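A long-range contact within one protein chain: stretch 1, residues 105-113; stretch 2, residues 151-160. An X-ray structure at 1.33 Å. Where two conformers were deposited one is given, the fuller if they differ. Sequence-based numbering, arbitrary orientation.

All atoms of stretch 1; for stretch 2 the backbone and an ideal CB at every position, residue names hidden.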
# COMPACT_ATOMS: atom_id res chain seq x y z
N ASP A 105 23.04 -7.71 9.20
CA ASP A 105 23.59 -6.56 9.93
C ASP A 105 22.65 -5.35 9.82
O ASP A 105 22.42 -4.61 10.77
CB ASP A 105 24.96 -6.11 9.39
CG ASP A 105 26.07 -7.13 9.55
OD1 ASP A 105 26.06 -7.90 10.54
OD2 ASP A 105 27.00 -7.08 8.71
N LEU A 106 22.19 -5.09 8.59
CA LEU A 106 21.41 -3.91 8.34
C LEU A 106 20.08 -3.88 9.10
O LEU A 106 19.59 -2.81 9.45
CB LEU A 106 21.18 -3.77 6.84
CG LEU A 106 22.47 -3.46 6.06
CD1 LEU A 106 22.20 -3.51 4.58
CD2 LEU A 106 23.12 -2.11 6.41
N LEU A 107 19.52 -5.06 9.37
CA LEU A 107 18.28 -5.17 10.15
C LEU A 107 18.49 -4.87 11.64
O LEU A 107 17.55 -4.91 12.41
CB LEU A 107 17.66 -6.56 10.01
CG LEU A 107 17.10 -6.91 8.63
CD1 LEU A 107 16.74 -8.38 8.65
CD2 LEU A 107 15.86 -6.07 8.29
N ARG A 108 19.72 -4.55 12.05
CA ARG A 108 20.03 -4.30 13.45
C ARG A 108 20.28 -2.84 13.78
O ARG A 108 20.46 -2.52 14.95
CB ARG A 108 21.23 -5.16 13.86
CG ARG A 108 21.01 -6.62 13.66
CD ARG A 108 22.24 -7.42 13.93
NE ARG A 108 22.57 -7.39 15.34
CZ ARG A 108 23.60 -8.02 15.89
NH1 ARG A 108 24.44 -8.72 15.13
NH2 ARG A 108 23.79 -7.95 17.19
N PHE A 109 20.30 -1.98 12.76
CA PHE A 109 20.44 -0.54 12.98
C PHE A 109 19.12 0.14 13.31
O PHE A 109 18.05 -0.31 12.89
CB PHE A 109 20.98 0.15 11.73
CG PHE A 109 22.46 -0.03 11.50
CD1 PHE A 109 23.38 0.82 12.10
CD2 PHE A 109 22.95 -1.05 10.69
CE1 PHE A 109 24.73 0.68 11.88
CE2 PHE A 109 24.32 -1.20 10.48
CZ PHE A 109 25.19 -0.34 11.08
N PRO A 110 19.18 1.27 14.03
CA PRO A 110 17.95 2.02 14.31
C PRO A 110 17.23 2.41 13.03
O PRO A 110 17.85 2.87 12.07
CB PRO A 110 18.47 3.24 15.08
CG PRO A 110 19.70 2.72 15.78
CD PRO A 110 20.34 1.81 14.76
N ARG A 111 15.91 2.25 13.03
CA ARG A 111 15.10 2.47 11.84
C ARG A 111 14.35 3.78 11.83
O ARG A 111 14.04 4.33 12.87
CB ARG A 111 14.09 1.34 11.69
CG ARG A 111 14.76 -0.01 11.53
CD ARG A 111 13.77 -1.17 11.45
NE ARG A 111 14.50 -2.43 11.47
CZ ARG A 111 13.95 -3.62 11.68
NH1 ARG A 111 12.64 -3.75 11.80
NH2 ARG A 111 14.73 -4.67 11.73
N THR A 112 14.11 4.28 10.63
CA THR A 112 13.33 5.48 10.40
C THR A 112 12.33 5.19 9.28
O THR A 112 12.38 4.15 8.63
CB THR A 112 14.23 6.65 9.95
OG1 THR A 112 14.98 6.24 8.81
CG2 THR A 112 15.17 7.10 11.08
N THR A 113 11.44 6.13 9.05
CA THR A 113 10.44 6.03 8.01
C THR A 113 10.29 7.35 7.28
O THR A 113 10.47 8.42 7.85
CB THR A 113 9.08 5.57 8.57
OG1 THR A 113 8.16 5.33 7.49
CG2 THR A 113 8.47 6.60 9.47
N UNK A 151 17.00 2.53 7.21
CA UNK A 151 18.00 3.08 8.10
C UNK A 151 18.56 4.34 7.44
O UNK A 151 18.90 4.32 6.26
CB UNK A 151 19.10 2.06 8.40
N UNK A 152 18.70 5.45 8.21
CA UNK A 152 19.32 6.64 7.63
C UNK A 152 20.75 6.40 7.24
O UNK A 152 21.51 5.74 7.97
CB UNK A 152 19.25 7.81 8.61
N UNK A 153 21.17 6.96 6.10
CA UNK A 153 22.59 6.82 5.74
C UNK A 153 23.53 7.36 6.81
O UNK A 153 24.63 6.85 6.98
CB UNK A 153 22.87 7.54 4.42
N UNK A 154 23.09 8.40 7.52
CA UNK A 154 23.94 8.98 8.55
C UNK A 154 24.40 7.95 9.57
O UNK A 154 25.55 7.97 10.02
CB UNK A 154 23.20 10.11 9.26
N UNK A 155 23.52 7.02 9.96
CA UNK A 155 23.90 6.06 10.98
C UNK A 155 24.86 5.00 10.42
O UNK A 155 25.77 4.55 11.12
CB UNK A 155 22.65 5.39 11.56
N UNK A 156 24.69 4.62 9.15
CA UNK A 156 25.62 3.67 8.53
C UNK A 156 26.98 4.29 8.37
O UNK A 156 28.01 3.67 8.65
CB UNK A 156 25.10 3.20 7.17
N UNK A 157 26.99 5.54 7.91
CA UNK A 157 28.23 6.25 7.66
C UNK A 157 29.00 6.48 8.96
O UNK A 157 30.22 6.43 8.97
CB UNK A 157 27.95 7.58 6.97
N UNK A 158 28.27 6.72 10.04
CA UNK A 158 28.87 6.85 11.38
C UNK A 158 29.67 5.61 11.80
O UNK A 158 30.67 5.74 12.52
CB UNK A 158 27.77 7.12 12.41
N UNK A 159 29.23 4.42 11.40
CA UNK A 159 29.98 3.20 11.71
C UNK A 159 31.35 3.23 11.07
O UNK A 159 32.32 2.80 11.67
CB UNK A 159 29.21 1.96 11.24
N UNK A 160 31.42 3.73 9.83
CA UNK A 160 32.69 3.78 9.09
C UNK A 160 33.53 4.98 9.50
O UNK A 160 34.76 4.90 9.47
CB UNK A 160 32.43 3.83 7.58

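Position 151 is in a strand, with phi/psi of -124/135. Its CA-to-CB bond points sideways, yet the ideal CB lies 4.0 Å from Pro 110 O and 4.3 Å from Phe 109 CB, with Leu 106 O at 5.0 Å. The surroundings are mixed, the CB of Phe 109 and two backbone carbonyls, so a compact side chain such as valine, alanine, threonine or isoleucine would suit. The residue is Val 151, chi1 t. Its CG2 lies 3.7 Å from Phe 109 CB and 3.8 Å from both Leu 106 O and Pro 110 O.

Position 152 ends the strand and comes right before a helix. Its phi of -64 allows proline. The ideal CB is 4.6 Å from Thr 112 OG1, so a small polar side chain, such as serine, threonine or aspartate, would also be reasonable at this N-cap position. The residue is Pro 152. Its CD packs 3.5 Å from Thr 112 OG1 and 3.7 Å from Pro 110 O. Pro 110 O, which this contact buries, has no partner in the model.

Positions 153 and 154 begin the helix, with nothing of stretch 1 within 5.5 Å of either ideal CB. Stretch 1 sets no preference. They are Leu 153 and Ser 154.

Position 155 points toward stretch 1. Its ideal CB is 4.7 Å from Phe 109 CD1 and 5.3 Å from Pro 110 CD. A short or medium apolar side chain would suit. The residue is Val 155, given in one of two conformers. Its CG1 reaches Phe 109 CD1 at 3.9 Å and Pro 110 CD at 4.4 Å.

Position 156 points sideways, with its ideal CB 5.3 Å from Phe 109 CZ. A longer apolar chain, leucine or methionine, could turn back over the ring. The residue is Leu 156, with chi1 m and chi2 t. Its CD2 sits over one ring face, 3.6 Å from the centroid of Phe 109, in a CH-pi contact. The same CD2 is 3.8 Å from Leu 106 CD2.

Position 159 points toward stretch 1, its ideal CB 4.6 Å from Phe 109 CZ. Alanine would be tolerated, while a longer aliphatic stem, with or without a polar end, would reach the ring. The residue is Glu 159. Its CG meets the ring edge, 3.5 Å from Phe 109 CE1, while both carboxylate oxygens are hydrogen-bonded elsewhere in the structure.

Positions 157, 158 and 160 have nothing of stretch 1 within 5.5 Å of their ideal CB, so it sets no preference. They are Leu 157, Ala 158 and Ala 160.

Stretch 2 (151-160) VPLSVLLAEA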
# COMPACT_ATOMS: atom_id res chain seq x y z
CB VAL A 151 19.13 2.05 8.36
CG1 VAL A 151 20.26 2.67 9.15
CG2 VAL A 151 18.58 0.79 9.03
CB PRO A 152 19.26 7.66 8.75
CG PRO A 152 18.82 6.97 9.94
CD PRO A 152 18.34 5.62 9.62
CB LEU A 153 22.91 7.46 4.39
CG LEU A 153 22.29 6.80 3.15
CD1 LEU A 153 22.95 7.36 1.88
CD2 LEU A 153 22.35 5.27 3.20
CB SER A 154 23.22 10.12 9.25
OG SER A 154 22.04 9.69 9.89
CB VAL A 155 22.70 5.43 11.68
CG1 VAL A 155 23.18 4.59 12.86
CG2 VAL A 155 21.72 6.50 12.16
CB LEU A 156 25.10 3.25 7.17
CG LEU A 156 23.76 2.52 7.19
CD1 LEU A 156 23.34 2.23 5.74
CD2 LEU A 156 23.82 1.26 8.00
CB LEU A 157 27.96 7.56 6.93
CG LEU A 157 27.50 7.33 5.48
CD1 LEU A 157 26.99 8.62 4.87
CD2 LEU A 157 28.60 6.75 4.59
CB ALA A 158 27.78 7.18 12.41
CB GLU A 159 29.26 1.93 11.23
CG GLU A 159 28.14 1.39 12.06
CD GLU A 159 28.46 1.25 13.53
OE1 GLU A 159 29.30 0.42 13.97
OE2 GLU A 159 27.81 1.99 14.27
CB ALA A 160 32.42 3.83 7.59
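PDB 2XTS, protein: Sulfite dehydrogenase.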